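Local atomic coordinates of sp1 protein (Swine acute diarrhea syndrome coronavirus, PDB entry 6LPA), a protein that probably suppresses host gene expression, as other coronavirus nsp1 proteins do, and is associated with effects on host proliferation and with immune evasion. Residues N4-L8 with E100-F105; P58-A64 with Y74-G79. All blocks are in the same frame, centred on the assembly; numbering follows the deposited sequence.

Contact 1 (N4-L8 with E100-F105)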
ATOM      1  N   ASN A   4      -8.927   5.015 -17.718  1.00 77.00           N
ATOM      2  CA  ASN A   4     -10.236   4.443 -17.415  1.00 76.85           C
ATOM      3  C   ASN A   4     -10.626   3.364 -18.442  1.00 80.39           C
ATOM      4  O   ASN A   4     -11.741   2.834 -18.413  1.00 83.92           O
ATOM      5  CB  ASN A   4     -11.305   5.537 -17.351  1.00 77.26           C
ATOM      6  CG  ASN A   4     -12.563   5.081 -16.627  1.00 79.50           C
ATOM      7  OD1 ASN A   4     -12.841   5.501 -15.498  1.00 72.23           O
ATOM      8  ND2 ASN A   4     -13.327   4.200 -17.271  1.00 84.93           N
ATOM      9  N   GLN A   5      -9.695   3.057 -19.352  1.00 80.67           N
ATOM     10  CA  GLN A   5      -9.859   1.956 -20.309  1.00 72.88           C
ATOM     11  C   GLN A   5      -8.457   1.635 -20.834  1.00 71.35           C
ATOM     12  O   GLN A   5      -7.936   2.366 -21.679  1.00 72.10           O
ATOM     13  CB  GLN A   5     -10.802   2.324 -21.441  1.00 76.68           C
ATOM     14  CG  GLN A   5     -11.706   1.191 -21.880  1.00 79.23           C
ATOM     15  CD  GLN A   5     -11.016   0.200 -22.811  1.00 85.70           C
ATOM     16  OE1 GLN A   5      -9.797   0.246 -23.004  1.00 83.31           O
ATOM     17  NE2 GLN A   5     -11.800  -0.700 -23.402  1.00 83.69           N
ATOM     18  N   LEU A   6      -7.867   0.548 -20.327  1.00 66.23           N
ATOM     19  CA  LEU A   6      -6.444   0.264 -20.500  1.00 63.03           C
ATOM     20  C   LEU A   6      -6.226  -1.093 -21.155  1.00 60.38           C
ATOM     21  O   LEU A   6      -6.850  -2.090 -20.774  1.00 56.75           O
ATOM     22  CB  LEU A   6      -5.709   0.278 -19.147  1.00 63.03           C
ATOM     23  CG  LEU A   6      -4.738   1.386 -18.736  1.00 62.60           C
ATOM     24  CD1 LEU A   6      -4.146   1.092 -17.343  1.00 57.30           C
ATOM     25  CD2 LEU A   6      -3.632   1.562 -19.775  1.00 64.49           C
ATOM     26  N   THR A   7      -5.315  -1.130 -22.120  1.00 57.58           N
ATOM     27  CA  THR A   7      -4.803  -2.388 -22.637  1.00 57.09           C
ATOM     28  C   THR A   7      -3.524  -2.720 -21.874  1.00 54.52           C
ATOM     29  O   THR A   7      -2.549  -1.958 -21.907  1.00 54.32           O
ATOM     30  CB  THR A   7      -4.560  -2.316 -24.143  1.00 59.02           C
ATOM     31  OG1 THR A   7      -5.782  -1.947 -24.794  1.00 61.93           O
ATOM     32  CG2 THR A   7      -4.118  -3.670 -24.670  1.00 55.73           C
ATOM     33  N   LEU A   8      -3.550  -3.834 -21.155  1.00 50.66           N
ATOM     34  CA  LEU A   8      -2.437  -4.278 -20.332  1.00 49.15           C
ATOM     35  C   LEU A   8      -1.836  -5.553 -20.899  1.00 50.65           C
ATOM     36  O   LEU A   8      -2.540  -6.377 -21.486  1.00 49.85           O
ATOM     37  CB  LEU A   8      -2.893  -4.533 -18.894  1.00 47.77           C
ATOM     38  CG  LEU A   8      -3.494  -3.344 -18.144  1.00 52.11           C
ATOM     39  CD1 LEU A   8      -3.985  -3.786 -16.773  1.00 52.58           C
ATOM     40  CD2 LEU A   8      -2.501  -2.197 -18.045  1.00 49.12           C
ATOM     41  N   GLU A 100      -8.073  -6.304 -22.045  1.00 57.56           N
ATOM     42  CA  GLU A 100      -8.750  -5.038 -21.799  1.00 58.99           C
ATOM     43  C   GLU A 100      -9.250  -4.959 -20.365  1.00 57.80           C
ATOM     44  O   GLU A 100      -9.962  -5.854 -19.900  1.00 56.29           O
ATOM     45  CB  GLU A 100      -9.922  -4.868 -22.767  1.00 60.67           C
ATOM     46  CG  GLU A 100     -10.067  -3.461 -23.258  1.00 68.60           C
ATOM     47  CD  GLU A 100      -9.052  -3.103 -24.327  1.00 71.42           C
ATOM     48  OE1 GLU A 100      -8.149  -3.929 -24.611  1.00 63.05           O
ATOM     49  OE2 GLU A 100      -9.168  -1.986 -24.891  1.00 78.90           O
ATOM     50  N   PHE A 101      -8.893  -3.874 -19.679  1.00 55.45           N
ATOM     51  CA  PHE A 101      -9.271  -3.655 -18.293  1.00 56.52           C
ATOM     52  C   PHE A 101      -9.850  -2.257 -18.147  1.00 60.68           C
ATOM     53  O   PHE A 101      -9.606  -1.371 -18.969  1.00 66.80           O
ATOM     54  CB  PHE A 101      -8.078  -3.792 -17.331  1.00 54.52           C
ATOM     55  CG  PHE A 101      -7.431  -5.144 -17.342  1.00 52.67           C
ATOM     56  CD1 PHE A 101      -6.534  -5.499 -18.344  1.00 55.16           C
ATOM     57  CD2 PHE A 101      -7.692  -6.056 -16.339  1.00 51.46           C
ATOM     58  CE1 PHE A 101      -5.927  -6.765 -18.352  1.00 52.96           C
ATOM     59  CE2 PHE A 101      -7.086  -7.306 -16.339  1.00 52.10           C
ATOM     60  CZ  PHE A 101      -6.206  -7.655 -17.347  1.00 51.90           C
ATOM     61  N   GLN A 102     -10.584  -2.048 -17.062  1.00 60.81           N
ATOM     62  CA  GLN A 102     -11.034  -0.714 -16.694  1.00 66.77           C
ATOM     63  C   GLN A 102     -10.450  -0.331 -15.338  1.00 63.27           C
ATOM     64  O   GLN A 102     -10.687  -1.024 -14.338  1.00 60.42           O
ATOM     65  CB  GLN A 102     -12.556  -0.645 -16.701  1.00 69.53           C
ATOM     66  CG  GLN A 102     -13.049  -0.100 -18.026  1.00 74.71           C
ATOM     67  CD  GLN A 102     -14.476  -0.455 -18.304  1.00 82.94           C
ATOM     68  OE1 GLN A 102     -14.967  -1.499 -17.864  1.00 78.12           O
ATOM     69  NE2 GLN A 102     -15.162   0.410 -19.046  1.00 88.96           N
ATOM     70  N   VAL A 103      -9.707   0.782 -15.315  1.00 61.91           N
ATOM     71  CA  VAL A 103      -8.825   1.160 -14.211  1.00 64.86           C
ATOM     72  C   VAL A 103      -8.979   2.645 -13.878  1.00 67.43           C
ATOM     73  O   VAL A 103      -8.948   3.495 -14.773  1.00 70.35           O
ATOM     74  CB  VAL A 103      -7.344   0.875 -14.544  1.00 62.93           C
ATOM     75  CG1 VAL A 103      -6.488   1.081 -13.317  1.00 56.95           C
ATOM     76  CG2 VAL A 103      -7.159  -0.527 -15.128  1.00 60.21           C
ATOM     77  N   ILE A 104      -9.091   2.954 -12.587  1.00 65.70           N
ATOM     78  CA  ILE A 104      -8.978   4.317 -12.077  1.00 67.74           C
ATOM     79  C   ILE A 104      -7.724   4.417 -11.203  1.00 72.71           C
ATOM     80  O   ILE A 104      -7.151   3.410 -10.773  1.00 66.89           O
ATOM     81  CB  ILE A 104     -10.223   4.742 -11.272  1.00 67.63           C
ATOM     82  CG1 ILE A 104     -11.472   4.034 -11.780  1.00 66.54           C
ATOM     83  CG2 ILE A 104     -10.418   6.256 -11.341  1.00 76.47           C
ATOM     84  CD1 ILE A 104     -12.656   4.225 -10.884  1.00 63.47           C
ATOM     85  N   PHE A 105      -7.322   5.654 -10.905  1.00 77.70           N
ATOM     86  CA  PHE A 105      -6.203   5.929  -9.986  1.00 77.63           C
ATOM     87  C   PHE A 105      -6.595   6.934  -8.899  1.00 79.71           C
ATOM     88  O   PHE A 105      -5.760   7.356  -8.092  1.00 86.03           O
ATOM     89  CB  PHE A 105      -4.990   6.449 -10.764  1.00 78.78           C
ATOM     90  CG  PHE A 105      -4.788   5.756 -12.074  1.00 78.19           C
ATOM     91  CD1 PHE A 105      -4.071   4.575 -12.142  1.00 75.53           C
ATOM     92  CD2 PHE A 105      -5.346   6.264 -13.236  1.00 79.66           C
ATOM     93  CE1 PHE A 105      -3.895   3.918 -13.349  1.00 75.86           C
ATOM     94  CE2 PHE A 105      -5.176   5.611 -14.446  1.00 82.84           C
ATOM     95  CZ  PHE A 105      -4.446   4.433 -14.500  1.00 76.13           C
TER
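Leu8 lays its CD1 methyl over one face of the Phe101 ring, 3.9 Å from the centroid and 29° off the ring normal, a CH-pi contact. The two side chains cross at about a right angle, and Leu8 CD1 comes within 3.4 Å of Phe101 CD1. CG of Phe101 stands beside its own backbone N (chi1 -61°), and Leu6 O lies at the ring edge, near its plane. Phe44 meets the same ring from elsewhere in the chain. Leu6 sends its CD1 branch to Val103 CG2 at 4.1 Å and, more loosely, to the edge of the Phe105 ring. The side chains stand on strands 6-11 and 96-104, which pair antiparallel at the border of the mixed sheet, 6-11 being outermost within the chain. Leu6 and Phe101 form a hydrogen-bonded pair: Leu6 N gives to Phe101 O and Phe101 N to Leu6 O, both at 2.9 Å. On the other face, the chain of Glu100 bends at chi2 (77°) and brings its carboxylate to Thr7. Thr7 OG1 donates to Glu100 OE1 at 3.1 Å, arriving from above the carboxylate plane. Past the paired residues, Asn4 CA approaches Val103 O at 3.1 Å in a CA-H...O contact.

Contact 2 (P58-A64 with Y74-G79)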
ATOM      1  N   PRO A  58       7.937 -10.041  -0.837  1.00 54.42           N
ATOM      2  CA  PRO A  58       6.690  -9.517  -0.257  1.00 50.95           C
ATOM      3  C   PRO A  58       6.785  -8.057   0.167  1.00 53.07           C
ATOM      4  O   PRO A  58       5.783  -7.332   0.116  1.00 47.35           O
ATOM      5  CB  PRO A  58       6.452 -10.450   0.943  1.00 50.98           C
ATOM      6  CG  PRO A  58       7.132 -11.702   0.570  1.00 50.53           C
ATOM      7  CD  PRO A  58       8.347 -11.306  -0.195  1.00 52.62           C
ATOM      8  N   SER A  59       7.968  -7.596   0.569  1.00 49.05           N
ATOM      9  CA  SER A  59       8.152  -6.198   0.940  1.00 49.51           C
ATOM     10  C   SER A  59       8.291  -5.269  -0.261  1.00 49.78           C
ATOM     11  O   SER A  59       8.259  -4.045  -0.086  1.00 50.82           O
ATOM     12  CB  SER A  59       9.392  -6.072   1.819  1.00 54.89           C
ATOM     13  OG  SER A  59      10.476  -6.703   1.169  1.00 54.07           O
ATOM     14  N   ASP A  60       8.458  -5.801  -1.468  1.00 52.39           N
ATOM     15  CA  ASP A  60       8.697  -4.942  -2.623  1.00 50.52           C
ATOM     16  C   ASP A  60       7.410  -4.255  -3.058  1.00 48.79           C
ATOM     17  O   ASP A  60       6.332  -4.854  -3.053  1.00 50.42           O
ATOM     18  CB  ASP A  60       9.276  -5.756  -3.781  1.00 50.94           C
ATOM     19  CG  ASP A  60      10.747  -6.085  -3.578  1.00 55.04           C
ATOM     20  OD1 ASP A  60      11.452  -5.258  -2.964  1.00 51.82           O
ATOM     21  OD2 ASP A  60      11.183  -7.178  -4.001  1.00 51.58           O
ATOM     22  N   PHE A  61       7.531  -2.997  -3.450  1.00 45.61           N
ATOM     23  CA  PHE A  61       6.386  -2.242  -3.926  1.00 50.69           C
ATOM     24  C   PHE A  61       6.120  -2.538  -5.395  1.00 49.54           C
ATOM     25  O   PHE A  61       7.031  -2.487  -6.230  1.00 46.85           O
ATOM     26  CB  PHE A  61       6.615  -0.748  -3.723  1.00 49.35           C
ATOM     27  CG  PHE A  61       6.412  -0.317  -2.312  1.00 53.21           C
ATOM     28  CD1 PHE A  61       5.132  -0.194  -1.794  1.00 54.63           C
ATOM     29  CD2 PHE A  61       7.495  -0.088  -1.483  1.00 55.93           C
ATOM     30  CE1 PHE A  61       4.943   0.186  -0.475  1.00 57.67           C
ATOM     31  CE2 PHE A  61       7.308   0.285  -0.162  1.00 56.53           C
ATOM     32  CZ  PHE A  61       6.034   0.431   0.335  1.00 52.04           C
ATOM     33  N   VAL A  62       4.871  -2.867  -5.698  1.00 50.64           N
ATOM     34  CA  VAL A  62       4.395  -3.005  -7.069  1.00 49.64           C
ATOM     35  C   VAL A  62       3.117  -2.178  -7.180  1.00 52.43           C
ATOM     36  O   VAL A  62       2.758  -1.458  -6.239  1.00 48.66           O
ATOM     37  CB  VAL A  62       4.177  -4.489  -7.424  1.00 46.58           C
ATOM     38  CG1 VAL A  62       5.484  -5.271  -7.272  1.00 42.03           C
ATOM     39  CG2 VAL A  62       3.146  -5.102  -6.521  1.00 44.52           C
ATOM     40  N   VAL A  63       2.435  -2.237  -8.329  1.00 47.98           N
ATOM     41  CA  VAL A  63       1.099  -1.665  -8.466  1.00 45.43           C
ATOM     42  C   VAL A  63       0.097  -2.773  -8.204  1.00 47.91           C
ATOM     43  O   VAL A  63       0.206  -3.865  -8.779  1.00 46.94           O
ATOM     44  CB  VAL A  63       0.881  -1.032  -9.855  1.00 48.36           C
ATOM     45  CG1 VAL A  63      -0.602  -0.749 -10.095  1.00 46.44           C
ATOM     46  CG2 VAL A  63       1.683   0.270  -9.981  1.00 49.24           C
ATOM     47  N   ALA A  64      -0.839  -2.521  -7.297  1.00 46.62           N
ATOM     48  CA  ALA A  64      -1.923  -3.448  -7.008  1.00 50.19           C
ATOM     49  C   ALA A  64      -3.191  -2.939  -7.680  1.00 49.09           C
ATOM     50  O   ALA A  64      -3.334  -1.746  -7.946  1.00 49.94           O
ATOM     51  CB  ALA A  64      -2.145  -3.600  -5.495  1.00 50.85           C
ATOM     52  N   TYR A  74      -3.114   1.169  -7.359  1.00 46.82           N
ATOM     53  CA  TYR A  74      -2.365   1.967  -6.398  1.00 48.78           C
ATOM     54  C   TYR A  74      -1.079   1.225  -6.091  1.00 51.58           C
ATOM     55  O   TYR A  74      -0.936   0.044  -6.406  1.00 50.02           O
ATOM     56  CB  TYR A  74      -3.175   2.217  -5.124  1.00 48.69           C
ATOM     57  CG  TYR A  74      -3.659   0.944  -4.455  1.00 50.47           C
ATOM     58  CD1 TYR A  74      -4.797   0.291  -4.912  1.00 51.26           C
ATOM     59  CD2 TYR A  74      -2.992   0.407  -3.364  1.00 51.53           C
ATOM     60  CE1 TYR A  74      -5.247  -0.865  -4.315  1.00 54.04           C
ATOM     61  CE2 TYR A  74      -3.437  -0.766  -2.753  1.00 51.10           C
ATOM     62  CZ  TYR A  74      -4.565  -1.389  -3.232  1.00 51.96           C
ATOM     63  OH  TYR A  74      -5.030  -2.547  -2.649  1.00 53.23           O
ATOM     64  N   ILE A  75      -0.149   1.924  -5.471  1.00 52.06           N
ATOM     65  CA  ILE A  75       1.138   1.342  -5.115  1.00 51.36           C
ATOM     66  C   ILE A  75       1.004   0.657  -3.765  1.00 50.82           C
ATOM     67  O   ILE A  75       0.412   1.206  -2.833  1.00 50.13           O
ATOM     68  CB  ILE A  75       2.237   2.421  -5.116  1.00 50.25           C
ATOM     69  CG1 ILE A  75       2.356   3.004  -6.511  1.00 46.60           C
ATOM     70  CG2 ILE A  75       3.577   1.841  -4.681  1.00 47.02           C
ATOM     71  CD1 ILE A  75       3.466   4.051  -6.659  1.00 52.59           C
ATOM     72  N   ALA A  76       1.523  -0.565  -3.675  1.00 47.26           N
ATOM     73  CA  ALA A  76       1.384  -1.429  -2.506  1.00 50.93           C
ATOM     74  C   ALA A  76       2.476  -2.489  -2.555  1.00 51.04           C
ATOM     75  O   ALA A  76       3.039  -2.772  -3.621  1.00 48.69           O
ATOM     76  CB  ALA A  76      -0.009  -2.082  -2.450  1.00 50.09           C
ATOM     77  N   THR A  77       2.797  -3.061  -1.392  1.00 47.61           N
ATOM     78  CA  THR A  77       3.743  -4.169  -1.383  1.00 49.97           C
ATOM     79  C   THR A  77       3.125  -5.377  -2.069  1.00 49.43           C
ATOM     80  O   THR A  77       1.910  -5.589  -2.012  1.00 45.58           O
ATOM     81  CB  THR A  77       4.160  -4.565   0.047  1.00 46.89           C
ATOM     82  OG1 THR A  77       3.003  -4.949   0.810  1.00 48.40           O
ATOM     83  CG2 THR A  77       4.910  -3.403   0.749  1.00 50.20           C
ATOM     84  N   PHE A  78       3.991  -6.191  -2.688  1.00 43.36           N
ATOM     85  CA  PHE A  78       3.545  -7.403  -3.369  1.00 45.80           C
ATOM     86  C   PHE A  78       2.843  -8.346  -2.397  1.00 50.43           C
ATOM     87  O   PHE A  78       1.898  -9.053  -2.779  1.00 46.72           O
ATOM     88  CB  PHE A  78       4.762  -8.068  -4.039  1.00 49.51           C
ATOM     89  CG  PHE A  78       4.439  -9.245  -4.935  1.00 51.16           C
ATOM     90  CD1 PHE A  78       3.294  -9.269  -5.738  1.00 44.93           C
ATOM     91  CD2 PHE A  78       5.320 -10.327  -5.000  1.00 47.10           C
ATOM     92  CE1 PHE A  78       3.020 -10.386  -6.569  1.00 42.00           C
ATOM     93  CE2 PHE A  78       5.060 -11.421  -5.813  1.00 51.76           C
ATOM     94  CZ  PHE A  78       3.909 -11.452  -6.609  1.00 47.29           C
ATOM     95  N   GLY A  79       3.263  -8.334  -1.125  1.00 47.77           N
ATOM     96  CA  GLY A  79       2.691  -9.190  -0.102  1.00 47.97           C
ATOM     97  C   GLY A  79       1.403  -8.688   0.537  1.00 48.96           C
ATOM     98  O   GLY A  79       0.724  -9.464   1.213  1.00 51.67           O
TER
HETATM   99  O   HOH W   1       3.818  -6.843   2.559  1.00 53.64           O
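Six backbone hydrogen bonds hold 58-64 against 74-79. Val62 and Ala76 exchange two, as do Ala64 and Tyr74, whose Ala64 N to Tyr74 O bond is short at 2.7 Å. Beyond the regular pairing, Phe78 N gives to Asp60 O (2.7 Å), and Gly79 N reaches a lone pair of Pro58 O at 3.0 Å. A water also donates to Pro58 O and joins it to Thr77 OG1. The Asp60 carboxylate turns elsewhere, to Glu57 N and, as a salt bridge, to Arg83 of the second subunit. Thr77 CG2 stands over one face of the Phe61 ring, 4.1 Å from its centroid, while Ile75 CG2 touches Phe61 CD1 at 3.9 Å. At the other end, Ala64 CB lies over a face of Tyr74, 4.2 Å from the centroid. The tyrosine ring folds back there because CG sits between its backbone N and carbonyl carbon (chi1 56°); its OH is hydrogen-bonded to Glu66 OE2. Val62 CG2 packs on Phe78 CB, and Ala64 CB meets Ala76 CB at 4.0 Å. In this largely buried beta hairpin of strands 61-66 and 71-77, the N-H and C=O groups of Val62, Ala64, Tyr74 and Ala76 satisfy one another, leaving methyls and rings to fill the apolar faces.

In the fold
Contacts 1 and 2 belong to one mixed sheet and are bridged by neighbouring strands: 96-104 carries one side of contact 1 and lies parallel to 71-77, which carries one side of contact 2. Their centres are 18 Å apart, on opposite sides of the chain's centre, and their nearest atoms come within about 6 Å without touching. Backbone hydrogen bonds from Gln102 and Ile104 to Leu71, and from Ile104 to Ala73, join the two strands just ahead of Tyr74. Contact 1 is a surface pairing of segments near the two ends of the modelled chain, whereas contact 2 closes a local, buried hairpin. The second subunit packs against contact 2 but touches neither segment of contact 1.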